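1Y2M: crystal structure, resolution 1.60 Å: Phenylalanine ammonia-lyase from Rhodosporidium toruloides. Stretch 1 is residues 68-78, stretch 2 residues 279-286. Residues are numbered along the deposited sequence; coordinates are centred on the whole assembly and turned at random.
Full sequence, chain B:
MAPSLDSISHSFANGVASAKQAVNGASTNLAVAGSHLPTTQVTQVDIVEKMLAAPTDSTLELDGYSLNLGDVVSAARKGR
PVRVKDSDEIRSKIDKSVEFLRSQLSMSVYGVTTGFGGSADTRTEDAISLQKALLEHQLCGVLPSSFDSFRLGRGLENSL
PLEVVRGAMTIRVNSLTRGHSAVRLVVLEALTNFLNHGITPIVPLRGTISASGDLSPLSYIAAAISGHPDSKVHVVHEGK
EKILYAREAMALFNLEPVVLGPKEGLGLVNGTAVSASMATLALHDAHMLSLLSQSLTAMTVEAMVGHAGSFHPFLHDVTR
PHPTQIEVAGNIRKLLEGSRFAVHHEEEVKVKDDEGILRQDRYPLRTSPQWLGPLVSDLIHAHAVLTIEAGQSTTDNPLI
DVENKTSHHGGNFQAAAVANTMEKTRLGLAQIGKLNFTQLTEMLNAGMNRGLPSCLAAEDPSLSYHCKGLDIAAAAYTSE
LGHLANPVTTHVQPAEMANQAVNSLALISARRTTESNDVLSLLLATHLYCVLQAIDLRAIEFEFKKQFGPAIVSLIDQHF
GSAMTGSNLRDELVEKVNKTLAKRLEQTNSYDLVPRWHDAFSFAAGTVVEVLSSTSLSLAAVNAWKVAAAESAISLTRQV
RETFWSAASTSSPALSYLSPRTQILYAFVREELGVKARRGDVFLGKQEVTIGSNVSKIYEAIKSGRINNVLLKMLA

Stretch 1, residues 68-78: NLGDVVSAARK
Stretch 2, residues 279-286: ATLALHDA

Two helices far apart in sequence cross steeply, packing mostly apolar side chains along the contact and closing one end with a two-pronged salt bridge. Helix 69-77 and helix 279-286 approach to 9.5 Å between axes at a signed crossing angle of -107°, both with helical phi/psi, Arg 77 relaxed at -102/-26. The register is set by Leu 69 CA to Thr 280 CA, 6.4 Å, and Val 73 CA to Leu 281 CA, 6.3 Å. Asn 68 (chi1 p) caps the first helix, its OD1 accepting from Asp 71 N at 2.7 Å, while Asn 68 N donates to Asp 71 OD2 at 3.1 Å.

Leu 69 (m, t) places CD1 4.3 Å from Leu 283 CD2 (Leu 283 t, p). Val 72 (t) CG1 lies 3.8 Å from Thr 280 (m) CG2. Leu 281 (m, t) points sideways from CA to CB, yet its end comes nearer, so CD2 meets Val 73 CG2 at 4.0 Å and Ala 76 CB at 4.1 Å. Val 73 (t) is central: its CG1 also sits over the His 284 ring face, 4.1 Å from the centroid, a CH-pi contact.

Arg 77 extends (m, t, t); Leu 281 CD2 lies over one guanidinium face, and Asp 285 (m) OD1 meets the edge: Arg 77 NH1 to Asp 285 OD1 2.8 Å, NH2 to OD2 3.0 Å. His 284 (t) also donates from ND1 to Asp 285 OD1, 2.9 Å, so that oxygen accepts twice.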

# COMPACT_ATOMS: atom_id res chain seq x y z
N ASN B 68 -7.72 -13.14 -30.86
CA ASN B 68 -7.41 -13.69 -29.52
C ASN B 68 -6.09 -13.16 -29.01
O ASN B 68 -5.40 -12.40 -29.70
CB ASN B 68 -7.43 -15.22 -29.52
CG ASN B 68 -6.38 -15.82 -30.46
OD1 ASN B 68 -5.22 -15.38 -30.48
ND2 ASN B 68 -6.78 -16.83 -31.21
N LEU B 69 -5.73 -13.51 -27.79
CA LEU B 69 -4.60 -12.87 -27.17
C LEU B 69 -3.27 -13.32 -27.73
O LEU B 69 -2.33 -12.51 -27.89
CB LEU B 69 -4.66 -13.04 -25.65
CG LEU B 69 -5.91 -12.52 -24.94
CD1 LEU B 69 -5.70 -12.55 -23.45
CD2 LEU B 69 -6.16 -11.14 -25.45
N GLY B 70 -3.18 -14.59 -28.11
CA GLY B 70 -2.00 -15.05 -28.84
C GLY B 70 -1.79 -14.29 -30.14
O GLY B 70 -0.65 -13.96 -30.48
N ASP B 71 -2.88 -14.00 -30.85
CA ASP B 71 -2.83 -13.22 -32.10
C ASP B 71 -2.27 -11.84 -31.81
O ASP B 71 -1.42 -11.33 -32.56
CB ASP B 71 -4.22 -12.99 -32.65
CG ASP B 71 -4.87 -14.21 -33.27
OD1 ASP B 71 -4.17 -15.09 -33.83
OD2 ASP B 71 -6.15 -14.23 -33.27
N VAL B 72 -2.76 -11.22 -30.72
CA VAL B 72 -2.31 -9.86 -30.36
C VAL B 72 -0.80 -9.85 -30.14
O VAL B 72 -0.06 -9.01 -30.69
CB VAL B 72 -3.05 -9.31 -29.13
CG1 VAL B 72 -2.36 -8.06 -28.59
CG2 VAL B 72 -4.55 -9.04 -29.43
N VAL B 73 -0.33 -10.81 -29.36
CA VAL B 73 1.11 -10.90 -29.09
C VAL B 73 1.89 -11.14 -30.40
O VAL B 73 2.93 -10.54 -30.62
CB VAL B 73 1.43 -12.01 -28.09
CG1 VAL B 73 2.98 -12.17 -27.91
CG2 VAL B 73 0.79 -11.71 -26.74
N SER B 74 1.37 -11.99 -31.28
CA SER B 74 2.08 -12.22 -32.57
C SER B 74 2.24 -10.96 -33.39
O SER B 74 3.29 -10.71 -33.99
CB SER B 74 1.42 -13.31 -33.40
OG SER B 74 0.09 -12.99 -33.82
N ALA B 75 1.19 -10.12 -33.42
CA ALA B 75 1.25 -8.86 -34.19
C ALA B 75 2.15 -7.85 -33.46
O ALA B 75 2.93 -7.16 -34.09
CB ALA B 75 -0.13 -8.30 -34.32
N ALA B 76 2.04 -7.78 -32.14
CA ALA B 76 2.81 -6.79 -31.36
C ALA B 76 4.31 -7.07 -31.36
O ALA B 76 5.11 -6.15 -31.54
CB ALA B 76 2.33 -6.74 -29.93
N ARG B 77 4.67 -8.33 -31.07
CA ARG B 77 6.07 -8.75 -30.89
C ARG B 77 6.75 -9.48 -32.01
O ARG B 77 7.99 -9.50 -32.09
CB ARG B 77 6.12 -9.71 -29.73
CG ARG B 77 5.96 -9.04 -28.44
CD ARG B 77 6.48 -9.98 -27.30
NE ARG B 77 6.36 -9.24 -26.06
CZ ARG B 77 6.12 -9.76 -24.87
NH1 ARG B 77 5.92 -11.06 -24.70
NH2 ARG B 77 6.04 -8.95 -23.84
N LYS B 78 5.99 -10.17 -32.86
CA LYS B 78 6.59 -11.06 -33.86
C LYS B 78 6.47 -10.61 -35.31
O LYS B 78 6.75 -11.37 -36.25
CB LYS B 78 6.03 -12.48 -33.75
CG LYS B 78 5.99 -13.08 -32.36
CD LYS B 78 7.35 -13.41 -31.87
CE LYS B 78 7.30 -14.13 -30.53
NZ LYS B 78 8.62 -14.73 -30.27
N ALA B 279 -1.67 -4.81 -21.27
CA ALA B 279 -2.22 -5.83 -20.41
C ALA B 279 -2.14 -7.23 -21.03
O ALA B 279 -1.87 -8.20 -20.34
CB ALA B 279 -3.65 -5.47 -19.99
N THR B 280 -2.42 -7.34 -22.33
CA THR B 280 -2.32 -8.63 -23.02
C THR B 280 -0.90 -9.15 -22.99
O THR B 280 -0.66 -10.32 -22.68
CB THR B 280 -2.82 -8.52 -24.47
OG1 THR B 280 -4.22 -8.22 -24.49
CG2 THR B 280 -2.53 -9.79 -25.17
N LEU B 281 0.08 -8.28 -23.28
CA LEU B 281 1.48 -8.67 -23.24
C LEU B 281 1.87 -9.11 -21.83
O LEU B 281 2.60 -10.11 -21.66
CB LEU B 281 2.33 -7.52 -23.75
CG LEU B 281 2.05 -7.24 -25.24
CD1 LEU B 281 2.57 -5.86 -25.57
CD2 LEU B 281 2.73 -8.27 -26.14
N ALA B 282 1.41 -8.36 -20.84
CA ALA B 282 1.74 -8.67 -19.45
C ALA B 282 1.13 -9.99 -18.98
O ALA B 282 1.76 -10.80 -18.29
CB ALA B 282 1.37 -7.53 -18.55
N LEU B 283 -0.11 -10.25 -19.40
CA LEU B 283 -0.74 -11.51 -19.03
C LEU B 283 -0.07 -12.70 -19.70
O LEU B 283 0.19 -13.72 -19.06
CB LEU B 283 -2.21 -11.49 -19.39
CG LEU B 283 -2.94 -12.78 -18.98
CD1 LEU B 283 -2.84 -13.05 -17.49
CD2 LEU B 283 -4.40 -12.70 -19.38
N HIS B 284 0.23 -12.55 -20.99
CA HIS B 284 1.03 -13.57 -21.69
C HIS B 284 2.30 -13.92 -20.91
O HIS B 284 2.58 -15.11 -20.64
CB HIS B 284 1.36 -13.05 -23.09
CG HIS B 284 2.36 -13.86 -23.85
ND1 HIS B 284 3.72 -13.76 -23.62
CD2 HIS B 284 2.21 -14.70 -24.91
CE1 HIS B 284 4.35 -14.54 -24.50
NE2 HIS B 284 3.47 -15.12 -25.28
N ASP B 285 3.01 -12.90 -20.47
CA ASP B 285 4.29 -13.16 -19.81
C ASP B 285 4.08 -13.79 -18.44
O ASP B 285 4.83 -14.68 -18.03
CB ASP B 285 5.09 -11.85 -19.74
CG ASP B 285 5.61 -11.39 -21.10
OD1 ASP B 285 5.60 -12.14 -22.09
OD2 ASP B 285 6.08 -10.24 -21.14
N ALA B 286 3.03 -13.35 -17.75
CA ALA B 286 2.68 -13.87 -16.43
C ALA B 286 2.34 -15.33 -16.53
O ALA B 286 2.68 -16.11 -15.65
CB ALA B 286 1.54 -13.09 -15.81